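Side-chain contacts in 2-oxo-1,2-dihydroquinoline 8-monooxygenase, oxygenase component (Pseudomonas putida, PDB 1Z02), which serves as the oxygenase component of a Rieske-type monooxygenase that hydroxylates 2-oxo-1,2-dihydroquinoline at carbon 8, carrying a [2Fe-2S] cluster and an iron(III) ion: residues F151-E154 against P158-D161; K260-W265 against R398-R403; V319-D324 against P435-E440. All blocks are in the same frame, centred on the assembly; numbering follows the deposited sequence.

Interaction 1 of 3, residues F151-E154 against P158-D161; sequences FVRE and PDED
P158 meets R153 through its backbone: the carbonyl carbon C of P158 lies 3.9 Å from NH2 of R153, at the edge of the guanidinium and near its plane. The proline ring itself turns away from the arginine, and what P158 offers is the run of backbone leading into the short 3-10 segment 159-161. At D159 the backbone N sits in the guanidinium plane, and CA comes within 3.6 Å of R153 NH2. The decisive atom is OD2 of D159. It accepts from R153 NH2 at 2.5 Å, a short separation, with an N-H...O angle of 154°, and also from R153 NH1 at 2.9 Å, where the bond is more bent at 131°. This is an end-on grip with both nitrogens on one oxygen, not the paired form in which each nitrogen takes its own oxygen. The carboxylate and guanidinium planes are 24° apart, nearly coplanar. R153 reaches this point because its chain runs extended from CG to NE, carrying the guanidinium out from the backbone. The CB of D159 starts away from the arginine, but the carboxylate end comes back to it. Further on, D161 N donates to P158 O at 3.0 Å, closing the turn that presents the aspartate. R153 follows strand 147-152, the middle strand of a three-stranded antiparallel sheet, and its NH1 also bonds T138 O, while F151 packs on W44 and F157. The contact thus closes a short loop leaving that sheet with a local salt bridge. With R153 buried and D159 exposed, the bridge probably offsets the charge of the buried guanidinium, and the second NH1 partner, T138 O, is likely to fix the rotation of the guanidinium further.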
ATOM      1  N   PHE A 151      13.438  20.260 -20.145  1.00 11.72           N
ATOM      2  CA  PHE A 151      13.971  19.163 -20.942  1.00 10.92           C
ATOM      3  C   PHE A 151      14.479  18.113 -19.954  1.00  9.59           C
ATOM      4  O   PHE A 151      15.596  18.233 -19.424  1.00  9.78           O
ATOM      5  CB  PHE A 151      15.130  19.647 -21.821  1.00 11.29           C
ATOM      6  CG  PHE A 151      15.633  18.610 -22.784  1.00 12.16           C
ATOM      7  CD1 PHE A 151      14.858  18.217 -23.871  1.00 10.35           C
ATOM      8  CD2 PHE A 151      16.867  17.999 -22.588  1.00 11.46           C
ATOM      9  CE1 PHE A 151      15.305  17.231 -24.748  1.00 10.14           C
ATOM     10  CE2 PHE A 151      17.324  17.006 -23.464  1.00  9.77           C
ATOM     11  CZ  PHE A 151      16.538  16.623 -24.543  1.00 10.08           C
ATOM     12  N   VAL A 152      13.654  17.099 -19.702  1.00  8.65           N
ATOM     13  CA  VAL A 152      14.003  16.028 -18.774  1.00  9.37           C
ATOM     14  C   VAL A 152      14.945  15.060 -19.479  1.00 10.36           C
ATOM     15  O   VAL A 152      14.548  14.341 -20.398  1.00 12.55           O
ATOM     16  CB  VAL A 152      12.738  15.285 -18.295  1.00  9.06           C
ATOM     17  CG1 VAL A 152      13.091  14.318 -17.152  1.00  6.98           C
ATOM     18  CG2 VAL A 152      11.696  16.298 -17.841  1.00  8.93           C
ATOM     19  N   ARG A 153      16.200  15.041 -19.037  1.00 11.47           N
ATOM     20  CA  ARG A 153      17.216  14.205 -19.662  1.00 11.51           C
ATOM     21  C   ARG A 153      17.987  13.319 -18.697  1.00 11.72           C
ATOM     22  O   ARG A 153      17.947  13.516 -17.481  1.00 11.85           O
ATOM     23  CB  ARG A 153      18.214  15.104 -20.401  1.00 11.64           C
ATOM     24  CG  ARG A 153      18.827  16.156 -19.491  1.00 13.66           C
ATOM     25  CD  ARG A 153      20.015  16.854 -20.112  1.00 14.54           C
ATOM     26  NE  ARG A 153      20.533  17.910 -19.245  1.00 13.39           N
ATOM     27  CZ  ARG A 153      21.544  18.710 -19.573  1.00 15.46           C
ATOM     28  NH1 ARG A 153      21.953  19.647 -18.729  1.00 13.03           N
ATOM     29  NH2 ARG A 153      22.149  18.568 -20.749  1.00 14.22           N
ATOM     30  N   GLU A 154      18.697  12.342 -19.257  1.00 12.09           N
ATOM     31  CA  GLU A 154      19.526  11.447 -18.457  1.00 12.20           C
ATOM     32  C   GLU A 154      20.731  12.276 -18.028  1.00 12.27           C
ATOM     33  O   GLU A 154      21.089  13.256 -18.692  1.00 12.92           O
ATOM     34  CB  GLU A 154      20.014  10.262 -19.294  1.00 12.65           C
ATOM     35  CG  GLU A 154      18.945   9.553 -20.100  1.00 16.71           C
ATOM     36  CD  GLU A 154      19.527   8.476 -20.991  1.00 18.93           C
ATOM     37  OE1 GLU A 154      19.773   7.357 -20.502  1.00 22.75           O
ATOM     38  OE2 GLU A 154      19.756   8.761 -22.181  1.00 20.75           O
ATOM     39  N   PRO A 158      24.441  15.183 -23.356  1.00 18.35           N
ATOM     40  CA  PRO A 158      25.187  16.426 -23.621  1.00 18.37           C
ATOM     41  C   PRO A 158      24.350  17.677 -23.847  1.00 18.87           C
ATOM     42  O   PRO A 158      23.344  17.633 -24.550  1.00 16.35           O
ATOM     43  CB  PRO A 158      26.001  16.099 -24.876  1.00 19.19           C
ATOM     44  CG  PRO A 158      26.069  14.626 -24.901  1.00 18.78           C
ATOM     45  CD  PRO A 158      24.708  14.190 -24.408  1.00 20.56           C
ATOM     46  N   ASP A 159      24.793  18.793 -23.272  1.00 20.63           N
ATOM     47  CA  ASP A 159      24.112  20.071 -23.432  1.00 22.02           C
ATOM     48  C   ASP A 159      24.009  20.417 -24.917  1.00 23.12           C
ATOM     49  O   ASP A 159      22.968  20.883 -25.383  1.00 21.62           O
ATOM     50  CB  ASP A 159      24.886  21.190 -22.714  1.00 23.37           C
ATOM     51  CG  ASP A 159      24.771  21.115 -21.201  1.00 25.21           C
ATOM     52  OD1 ASP A 159      25.385  21.961 -20.517  1.00 26.40           O
ATOM     53  OD2 ASP A 159      24.069  20.220 -20.692  1.00 24.07           O
ATOM     54  N   GLU A 160      25.088  20.182 -25.657  1.00 23.05           N
ATOM     55  CA  GLU A 160      25.120  20.500 -27.081  1.00 27.08           C
ATOM     56  C   GLU A 160      24.098  19.723 -27.914  1.00 25.70           C
ATOM     57  O   GLU A 160      23.775  20.121 -29.027  1.00 25.20           O
ATOM     58  CB  GLU A 160      26.527  20.263 -27.649  1.00 33.34           C
ATOM     59  CG  GLU A 160      26.972  18.818 -27.638  1.00 42.77           C
ATOM     60  CD  GLU A 160      28.251  18.603 -28.429  1.00 49.01           C
ATOM     61  OE1 GLU A 160      28.272  18.940 -29.638  1.00 53.41           O
ATOM     62  OE2 GLU A 160      29.229  18.098 -27.836  1.00 53.16           O
ATOM     63  N   ASP A 161      23.594  18.619 -27.376  1.00 23.52           N
ATOM     64  CA  ASP A 161      22.627  17.796 -28.094  1.00 21.87           C
ATOM     65  C   ASP A 161      21.168  18.150 -27.815  1.00 20.77           C
ATOM     66  O   ASP A 161      20.264  17.592 -28.439  1.00 18.69           O
ATOM     67  CB  ASP A 161      22.857  16.317 -27.764  1.00 25.47           C
ATOM     68  CG  ASP A 161      24.153  15.775 -28.355  1.00 25.61           C
ATOM     69  OD1 ASP A 161      24.449  14.581 -28.132  1.00 26.62           O
ATOM     70  OD2 ASP A 161      24.863  16.538 -29.045  1.00 26.27           O
TER

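Interaction 2 of 3, residues K260-W265 against R398-R403; sequences KGMMQW and RKLASR
L400 and M262 both carry CG between the backbone N and the carbonyl carbon, with chi1 at 80° in the leucine and 60° in the methionine. In L400 this placement, with chi2 at 86°, sends the two methyls down onto the strand, where they divide the work. CD1 rests 3.7 Å from G261 CA and 3.9 Å from K260 O, whereas CD2 lies 3.6 Å from G261 C and 3.9 Å from M262 CB. M262 passes the leucine at about a right angle, and L400 CD2 also has the methionine's CG at 4.1 Å and its SD at 4.2 Å. The contact is van der Waals throughout, and much of it is methyl against peptide backbone. Here helix 392-404 lies against strand 261-264 of the seven-stranded antiparallel sheet, consistent with the Bet v 1-like fold expected of the hydroxylase family, in which a helix near the end of the domain packs on a curved sheet. Replacing L400 with an alanine would remove both methyls, and is likely to open a gap over the G261 peptide and leave M262 freer to turn. M262 also touches V296 and I250, on the two strands that flank 261-264. K260 reaches the same helix differently, through a cation-pi contact with W404. Within the helix, S402 OG donates to R398 O at 2.8 Å, approaching from the face of that carbonyl opposite S402 N. The R398 guanidinium forms salt bridges with E385 and E214, and it lies close to the like-charged R87 of the second subunit.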
ATOM      1  N   LYS A 260       8.234  14.798 -34.445  1.00 21.46           N
ATOM      2  CA  LYS A 260       8.041  13.438 -34.949  1.00 19.45           C
ATOM      3  C   LYS A 260       6.672  12.979 -34.482  1.00 18.13           C
ATOM      4  O   LYS A 260       6.432  12.863 -33.274  1.00 15.30           O
ATOM      5  CB  LYS A 260       9.070  12.482 -34.360  1.00 20.60           C
ATOM      6  CG  LYS A 260      10.491  12.998 -34.339  1.00 23.76           C
ATOM      7  CD  LYS A 260      11.102  13.123 -35.713  1.00 23.87           C
ATOM      8  CE  LYS A 260      12.495  13.651 -35.508  1.00 26.72           C
ATOM      9  NZ  LYS A 260      13.189  14.055 -36.699  1.00 28.99           N
ATOM     10  N   GLY A 261       5.785  12.701 -35.427  1.00 17.45           N
ATOM     11  CA  GLY A 261       4.462  12.257 -35.047  1.00 17.67           C
ATOM     12  C   GLY A 261       3.579  11.890 -36.218  1.00 17.82           C
ATOM     13  O   GLY A 261       4.063  11.528 -37.287  1.00 17.26           O
ATOM     14  N   MET A 262       2.270  11.993 -36.017  1.00 18.22           N
ATOM     15  CA  MET A 262       1.312  11.651 -37.056  1.00 18.35           C
ATOM     16  C   MET A 262       0.138  12.617 -37.056  1.00 20.25           C
ATOM     17  O   MET A 262      -0.292  13.098 -36.004  1.00 19.70           O
ATOM     18  CB  MET A 262       0.787  10.228 -36.844  1.00 18.84           C
ATOM     19  CG  MET A 262       0.081  10.039 -35.512  1.00 20.31           C
ATOM     20  SD  MET A 262      -0.365   8.337 -35.159  1.00 19.60           S
ATOM     21  CE  MET A 262      -2.118   8.416 -35.116  1.00 22.81           C
ATOM     22  N   MET A 263      -0.360  12.898 -38.255  1.00 20.25           N
ATOM     23  CA  MET A 263      -1.500  13.781 -38.455  1.00 20.50           C
ATOM     24  C   MET A 263      -2.633  12.928 -39.006  1.00 21.22           C
ATOM     25  O   MET A 263      -2.464  12.248 -40.014  1.00 21.47           O
ATOM     26  CB  MET A 263      -1.152  14.881 -39.466  1.00 21.49           C
ATOM     27  CG  MET A 263      -2.341  15.698 -39.951  1.00 21.40           C
ATOM     28  SD  MET A 263      -2.749  17.031 -38.835  1.00 22.58           S
ATOM     29  CE  MET A 263      -3.497  16.274 -37.686  1.00 19.06           C
ATOM     30  N   GLN A 264      -3.782  12.957 -38.342  1.00 21.02           N
ATOM     31  CA  GLN A 264      -4.928  12.184 -38.797  1.00 21.69           C
ATOM     32  C   GLN A 264      -5.802  13.038 -39.712  1.00 22.81           C
ATOM     33  O   GLN A 264      -6.254  14.123 -39.325  1.00 22.63           O
ATOM     34  CB  GLN A 264      -5.719  11.685 -37.592  1.00 20.26           C
ATOM     35  CG  GLN A 264      -4.876  10.867 -36.626  1.00 19.84           C
ATOM     36  CD  GLN A 264      -5.699  10.179 -35.575  1.00 20.37           C
ATOM     37  OE1 GLN A 264      -6.274  10.817 -34.693  1.00 21.12           O
ATOM     38  NE2 GLN A 264      -5.778   8.863 -35.671  1.00 17.91           N
ATOM     39  N   TRP A 265      -6.023  12.545 -40.931  1.00 23.57           N
ATOM     40  CA  TRP A 265      -6.821  13.266 -41.919  1.00 24.19           C
ATOM     41  C   TRP A 265      -8.313  13.204 -41.603  1.00 25.61           C
ATOM     42  O   TRP A 265      -9.083  12.550 -42.309  1.00 26.35           O
ATOM     43  CB  TRP A 265      -6.567  12.714 -43.331  1.00 22.03           C
ATOM     44  CG  TRP A 265      -5.142  12.775 -43.781  1.00 20.80           C
ATOM     45  CD1 TRP A 265      -4.315  11.717 -44.006  1.00 20.59           C
ATOM     46  CD2 TRP A 265      -4.384  13.947 -44.093  1.00 21.63           C
ATOM     47  NE1 TRP A 265      -3.088  12.155 -44.443  1.00 20.30           N
ATOM     48  CE2 TRP A 265      -3.105  13.524 -44.507  1.00 21.82           C
ATOM     49  CE3 TRP A 265      -4.662  15.321 -44.069  1.00 22.48           C
ATOM     50  CZ2 TRP A 265      -2.097  14.422 -44.893  1.00 23.33           C
ATOM     51  CZ3 TRP A 265      -3.658  16.218 -44.455  1.00 24.49           C
ATOM     52  CH2 TRP A 265      -2.395  15.761 -44.862  1.00 24.02           C
ATOM     53  N   ARG A 398       2.397   4.021 -31.724  1.00 10.15           N
ATOM     54  CA  ARG A 398       3.346   3.192 -30.990  1.00 12.19           C
ATOM     55  C   ARG A 398       4.588   2.916 -31.824  1.00 11.76           C
ATOM     56  O   ARG A 398       5.705   2.964 -31.314  1.00 12.00           O
ATOM     57  CB  ARG A 398       2.701   1.868 -30.570  1.00 11.07           C
ATOM     58  CG  ARG A 398       1.574   2.015 -29.551  1.00 12.49           C
ATOM     59  CD  ARG A 398       1.138   0.655 -29.074  1.00  8.12           C
ATOM     60  NE  ARG A 398      -0.103   0.698 -28.313  1.00  9.95           N
ATOM     61  CZ  ARG A 398      -0.806  -0.388 -27.993  1.00  7.37           C
ATOM     62  NH1 ARG A 398      -1.931  -0.288 -27.300  1.00  7.35           N
ATOM     63  NH2 ARG A 398      -0.377  -1.583 -28.378  1.00  7.79           N
ATOM     64  N   LYS A 399       4.398   2.631 -33.107  1.00 12.55           N
ATOM     65  CA  LYS A 399       5.523   2.356 -33.985  1.00 12.12           C
ATOM     66  C   LYS A 399       6.447   3.557 -34.146  1.00 12.45           C
ATOM     67  O   LYS A 399       7.660   3.425 -34.027  1.00 12.98           O
ATOM     68  CB  LYS A 399       5.029   1.923 -35.363  1.00 15.42           C
ATOM     69  CG  LYS A 399       4.368   0.565 -35.400  1.00 15.41           C
ATOM     70  CD  LYS A 399       4.056   0.185 -36.831  1.00 18.72           C
ATOM     71  CE  LYS A 399       3.351  -1.152 -36.917  1.00 21.73           C
ATOM     72  NZ  LYS A 399       3.151  -1.555 -38.339  1.00 22.22           N
ATOM     73  N   LEU A 400       5.880   4.726 -34.423  1.00 11.59           N
ATOM     74  CA  LEU A 400       6.694   5.917 -34.608  1.00 10.80           C
ATOM     75  C   LEU A 400       7.373   6.321 -33.303  1.00 10.44           C
ATOM     76  O   LEU A 400       8.492   6.820 -33.309  1.00 10.93           O
ATOM     77  CB  LEU A 400       5.843   7.071 -35.160  1.00 10.86           C
ATOM     78  CG  LEU A 400       4.941   7.913 -34.248  1.00 13.00           C
ATOM     79  CD1 LEU A 400       5.728   9.057 -33.623  1.00 11.47           C
ATOM     80  CD2 LEU A 400       3.806   8.473 -35.072  1.00 15.52           C
ATOM     81  N   ALA A 401       6.699   6.106 -32.182  1.00 10.43           N
ATOM     82  CA  ALA A 401       7.280   6.452 -30.885  1.00 11.61           C
ATOM     83  C   ALA A 401       8.473   5.532 -30.615  1.00 11.14           C
ATOM     84  O   ALA A 401       9.500   5.961 -30.081  1.00 11.84           O
ATOM     85  CB  ALA A 401       6.236   6.299 -29.790  1.00  9.62           C
ATOM     86  N   SER A 402       8.332   4.263 -30.985  1.00 11.10           N
ATOM     87  CA  SER A 402       9.404   3.292 -30.780  1.00 13.55           C
ATOM     88  C   SER A 402      10.612   3.649 -31.634  1.00 14.89           C
ATOM     89  O   SER A 402      11.755   3.509 -31.199  1.00 16.03           O
ATOM     90  CB  SER A 402       8.939   1.880 -31.142  1.00 10.83           C
ATOM     91  OG  SER A 402       7.831   1.471 -30.360  1.00  8.63           O
ATOM     92  N   ARG A 403      10.358   4.126 -32.844  1.00 17.12           N
ATOM     93  CA  ARG A 403      11.436   4.483 -33.754  1.00 21.11           C
ATOM     94  C   ARG A 403      12.151   5.796 -33.475  1.00 19.56           C
ATOM     95  O   ARG A 403      13.362   5.883 -33.661  1.00 18.88           O
ATOM     96  CB  ARG A 403      10.915   4.487 -35.188  1.00 29.02           C
ATOM     97  CG  ARG A 403      10.673   3.093 -35.743  1.00 39.34           C
ATOM     98  CD  ARG A 403      10.080   3.165 -37.138  1.00 49.35           C
ATOM     99  NE  ARG A 403       8.649   3.440 -37.113  1.00 57.87           N
ATOM    100  CZ  ARG A 403       8.024   4.268 -37.947  1.00 60.48           C
ATOM    101  NH1 ARG A 403       8.697   4.919 -38.883  1.00 62.38           N
ATOM    102  NH2 ARG A 403       6.714   4.442 -37.853  1.00 60.57           N
TER

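Interaction 3 of 3, residues V319-D324 against P435-E440; sequences VPITDD and PGYKVE
A hairpin end meets the C-terminal tail where I321, as the chain passes from strand 313-320 toward the antiparallel strand 325-335, packs against G436 and Y437. The tail segment 435-440 has no regular structure, and the contact rests on a few atoms of these three residues. It centres on I321 CD1, which lies 3.8 Å from Y437 CD1 and equally 3.8 Å from G436 O. Behind it, I321 CG1 stands 4.0 Å from Y437 CD1, which both carbons of the isoleucine branch thus approach, and the two side chains cross obliquely. The branch gets there with CG1 anti to the carbonyl carbon (chi1 -65°) and CD1 extended beyond it, while I321 CG2 lies 4.1 Å from G436 O. The CB of Y437 also meets I321 CD1, at 4.0 Å. The tyrosine's polar end is satisfied elsewhere: OH is hydrogen-bonded with the backbone oxygen of A47, on strand 43-49. The ring therefore bridges from the hairpin to a strand of a different sheet. I321 and Y437 also both touch T204 and E327, which places their contact beside strands 196-206 and 325-335. Past I321 the chain reverses, and D324 N donates to T322 OG1 at 3.2 Å with a nearly straight angle of 165°. At this end D324 O meets S423 OG of the second subunit in a hydrogen bond. Acceptance by a threonine hydroxyl from the backbone N two residues on defines an ST turn, here set within the connection of a beta hairpin.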
ATOM      1  N   VAL A 319       2.232  13.520 -19.001  1.00  7.84           N
ATOM      2  CA  VAL A 319       3.583  13.449 -18.468  1.00  7.24           C
ATOM      3  C   VAL A 319       3.796  12.359 -17.435  1.00  7.46           C
ATOM      4  O   VAL A 319       3.180  12.362 -16.372  1.00  9.87           O
ATOM      5  CB  VAL A 319       4.000  14.798 -17.858  1.00  5.34           C
ATOM      6  CG1 VAL A 319       5.487  14.757 -17.489  1.00  5.56           C
ATOM      7  CG2 VAL A 319       3.698  15.942 -18.860  1.00  8.82           C
ATOM      8  N   PRO A 320       4.679  11.403 -17.738  1.00  8.58           N
ATOM      9  CA  PRO A 320       4.921  10.331 -16.770  1.00  7.70           C
ATOM     10  C   PRO A 320       5.568  10.862 -15.504  1.00  7.09           C
ATOM     11  O   PRO A 320       6.462  11.716 -15.560  1.00  7.75           O
ATOM     12  CB  PRO A 320       5.816   9.354 -17.538  1.00  7.40           C
ATOM     13  CG  PRO A 320       6.484  10.197 -18.556  1.00 10.87           C
ATOM     14  CD  PRO A 320       5.440  11.193 -18.981  1.00 10.18           C
ATOM     15  N   ILE A 321       5.079  10.387 -14.360  1.00  6.27           N
ATOM     16  CA  ILE A 321       5.612  10.788 -13.066  1.00  6.45           C
ATOM     17  C   ILE A 321       6.427   9.594 -12.580  1.00  7.50           C
ATOM     18  O   ILE A 321       7.621   9.714 -12.284  1.00  7.95           O
ATOM     19  CB  ILE A 321       4.482  11.102 -12.072  1.00  5.65           C
ATOM     20  CG1 ILE A 321       3.697  12.320 -12.562  1.00  3.33           C
ATOM     21  CG2 ILE A 321       5.069  11.363 -10.686  1.00  1.87           C
ATOM     22  CD1 ILE A 321       2.478  12.634 -11.748  1.00  6.32           C
ATOM     23  N   THR A 322       5.752   8.450 -12.489  1.00  6.61           N
ATOM     24  CA  THR A 322       6.383   7.187 -12.128  1.00  6.74           C
ATOM     25  C   THR A 322       5.858   6.279 -13.235  1.00  7.75           C
ATOM     26  O   THR A 322       5.365   6.770 -14.257  1.00  9.01           O
ATOM     27  CB  THR A 322       5.942   6.641 -10.738  1.00  5.99           C
ATOM     28  OG1 THR A 322       4.528   6.418 -10.726  1.00  6.94           O
ATOM     29  CG2 THR A 322       6.332   7.609  -9.632  1.00  6.43           C
ATOM     30  N   ASP A 323       5.960   4.972 -13.067  1.00  8.12           N
ATOM     31  CA  ASP A 323       5.458   4.084 -14.100  1.00  6.98           C
ATOM     32  C   ASP A 323       3.965   3.809 -13.951  1.00  6.18           C
ATOM     33  O   ASP A 323       3.383   3.116 -14.779  1.00  8.01           O
ATOM     34  CB  ASP A 323       6.245   2.775 -14.100  1.00  7.44           C
ATOM     35  CG  ASP A 323       6.107   2.011 -12.799  1.00  7.04           C
ATOM     36  OD1 ASP A 323       5.880   2.635 -11.744  1.00  8.24           O
ATOM     37  OD2 ASP A 323       6.243   0.778 -12.838  1.00 10.59           O
ATOM     38  N   ASP A 324       3.336   4.327 -12.898  1.00  7.33           N
ATOM     39  CA  ASP A 324       1.904   4.112 -12.754  1.00  6.42           C
ATOM     40  C   ASP A 324       1.116   5.371 -12.396  1.00  6.78           C
ATOM     41  O   ASP A 324      -0.015   5.286 -11.934  1.00  7.43           O
ATOM     42  CB  ASP A 324       1.601   2.968 -11.772  1.00  8.13           C
ATOM     43  CG  ASP A 324       1.817   3.348 -10.327  1.00  8.40           C
ATOM     44  OD1 ASP A 324       1.501   2.503  -9.458  1.00 10.17           O
ATOM     45  OD2 ASP A 324       2.290   4.469 -10.054  1.00  7.99           O
ATOM     46  N   PRO A 435      -1.780   9.819  -4.378  1.00  7.84           N
ATOM     47  CA  PRO A 435      -0.486   9.929  -5.051  1.00  8.50           C
ATOM     48  C   PRO A 435      -0.512  11.289  -5.759  1.00  7.97           C
ATOM     49  O   PRO A 435      -1.561  11.699  -6.256  1.00  6.92           O
ATOM     50  CB  PRO A 435      -0.514   8.762  -6.026  1.00  7.62           C
ATOM     51  CG  PRO A 435      -1.256   7.721  -5.265  1.00  8.74           C
ATOM     52  CD  PRO A 435      -2.405   8.515  -4.661  1.00  7.84           C
ATOM     53  N   GLY A 436       0.618  11.988  -5.800  1.00  7.36           N
ATOM     54  CA  GLY A 436       0.619  13.301  -6.417  1.00  7.79           C
ATOM     55  C   GLY A 436       1.741  13.664  -7.375  1.00  7.68           C
ATOM     56  O   GLY A 436       2.406  12.799  -7.941  1.00  7.04           O
ATOM     57  N   TYR A 437       1.948  14.969  -7.546  1.00  8.68           N
ATOM     58  CA  TYR A 437       2.957  15.482  -8.467  1.00  9.27           C
ATOM     59  C   TYR A 437       3.839  16.559  -7.840  1.00  9.73           C
ATOM     60  O   TYR A 437       5.067  16.437  -7.825  1.00 11.82           O
ATOM     61  CB  TYR A 437       2.235  16.027  -9.702  1.00  8.32           C
ATOM     62  CG  TYR A 437       3.110  16.744 -10.702  1.00  7.64           C
ATOM     63  CD1 TYR A 437       4.136  16.078 -11.371  1.00  6.56           C
ATOM     64  CD2 TYR A 437       2.900  18.093 -10.991  1.00  6.13           C
ATOM     65  CE1 TYR A 437       4.929  16.745 -12.307  1.00  7.03           C
ATOM     66  CE2 TYR A 437       3.677  18.756 -11.915  1.00  7.99           C
ATOM     67  CZ  TYR A 437       4.686  18.084 -12.573  1.00  4.55           C
ATOM     68  OH  TYR A 437       5.429  18.754 -13.520  1.00  6.32           O
ATOM     69  N   LYS A 438       3.212  17.615  -7.323  1.00 10.88           N
ATOM     70  CA  LYS A 438       3.949  18.706  -6.692  1.00 11.69           C
ATOM     71  C   LYS A 438       4.403  18.318  -5.287  1.00 12.52           C
ATOM     72  O   LYS A 438       3.591  17.919  -4.448  1.00  8.85           O
ATOM     73  CB  LYS A 438       3.072  19.964  -6.648  1.00 12.54           C
ATOM     74  CG  LYS A 438       2.692  20.461  -8.041  1.00 14.06           C
ATOM     75  CD  LYS A 438       1.640  21.571  -8.017  1.00 15.04           C
ATOM     76  CE  LYS A 438       2.232  22.915  -7.646  1.00 16.45           C
ATOM     77  NZ  LYS A 438       1.211  23.999  -7.809  1.00 17.25           N
ATOM     78  N   VAL A 439       5.706  18.425  -5.038  1.00 13.00           N
ATOM     79  CA  VAL A 439       6.253  18.081  -3.734  1.00 15.49           C
ATOM     80  C   VAL A 439       5.730  19.014  -2.647  1.00 17.05           C
ATOM     81  O   VAL A 439       5.769  20.242  -2.792  1.00 16.35           O
ATOM     82  CB  VAL A 439       7.798  18.136  -3.749  1.00 15.28           C
ATOM     83  CG1 VAL A 439       8.350  17.796  -2.376  1.00 16.93           C
ATOM     84  CG2 VAL A 439       8.337  17.168  -4.779  1.00 17.68           C
ATOM     85  N   GLU A 440       5.235  18.415  -1.564  1.00 18.49           N
ATOM     86  CA  GLU A 440       4.690  19.162  -0.434  1.00 21.59           C
ATOM     87  C   GLU A 440       5.847  19.762   0.351  1.00 22.15           C
ATOM     88  O   GLU A 440       6.846  19.086   0.618  1.00 21.18           O
ATOM     89  CB  GLU A 440       3.882  18.229   0.470  1.00 25.80           C
ATOM     90  CG  GLU A 440       2.771  18.930   1.241  1.00 31.53           C
ATOM     91  CD  GLU A 440       2.075  18.013   2.222  1.00 35.32           C
ATOM     92  OE1 GLU A 440       1.009  18.393   2.748  1.00 40.13           O
ATOM     93  OE2 GLU A 440       2.600  16.910   2.470  1.00 38.64           O
TER

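In the fold
Interactions 2 and 3 are buried and work by apolar packing, while interaction 1 is partly buried and rests on charge. The first two named share the seven-stranded antiparallel sheet, but they lie on opposite sides of the chain's centre with their own centres about 26 Å apart. Interaction 2 sets a helix on a strand, whereas interaction 3 lays an irregular tail against the end of a hairpin. Interaction 1 instead belongs to the three-stranded sheet and joins residues only a few positions apart. That sheet also contains strand 43-49, to which the tail of interaction 3 is tied, yet the nearest atoms of interactions 1 and 3 remain about 6 Å apart.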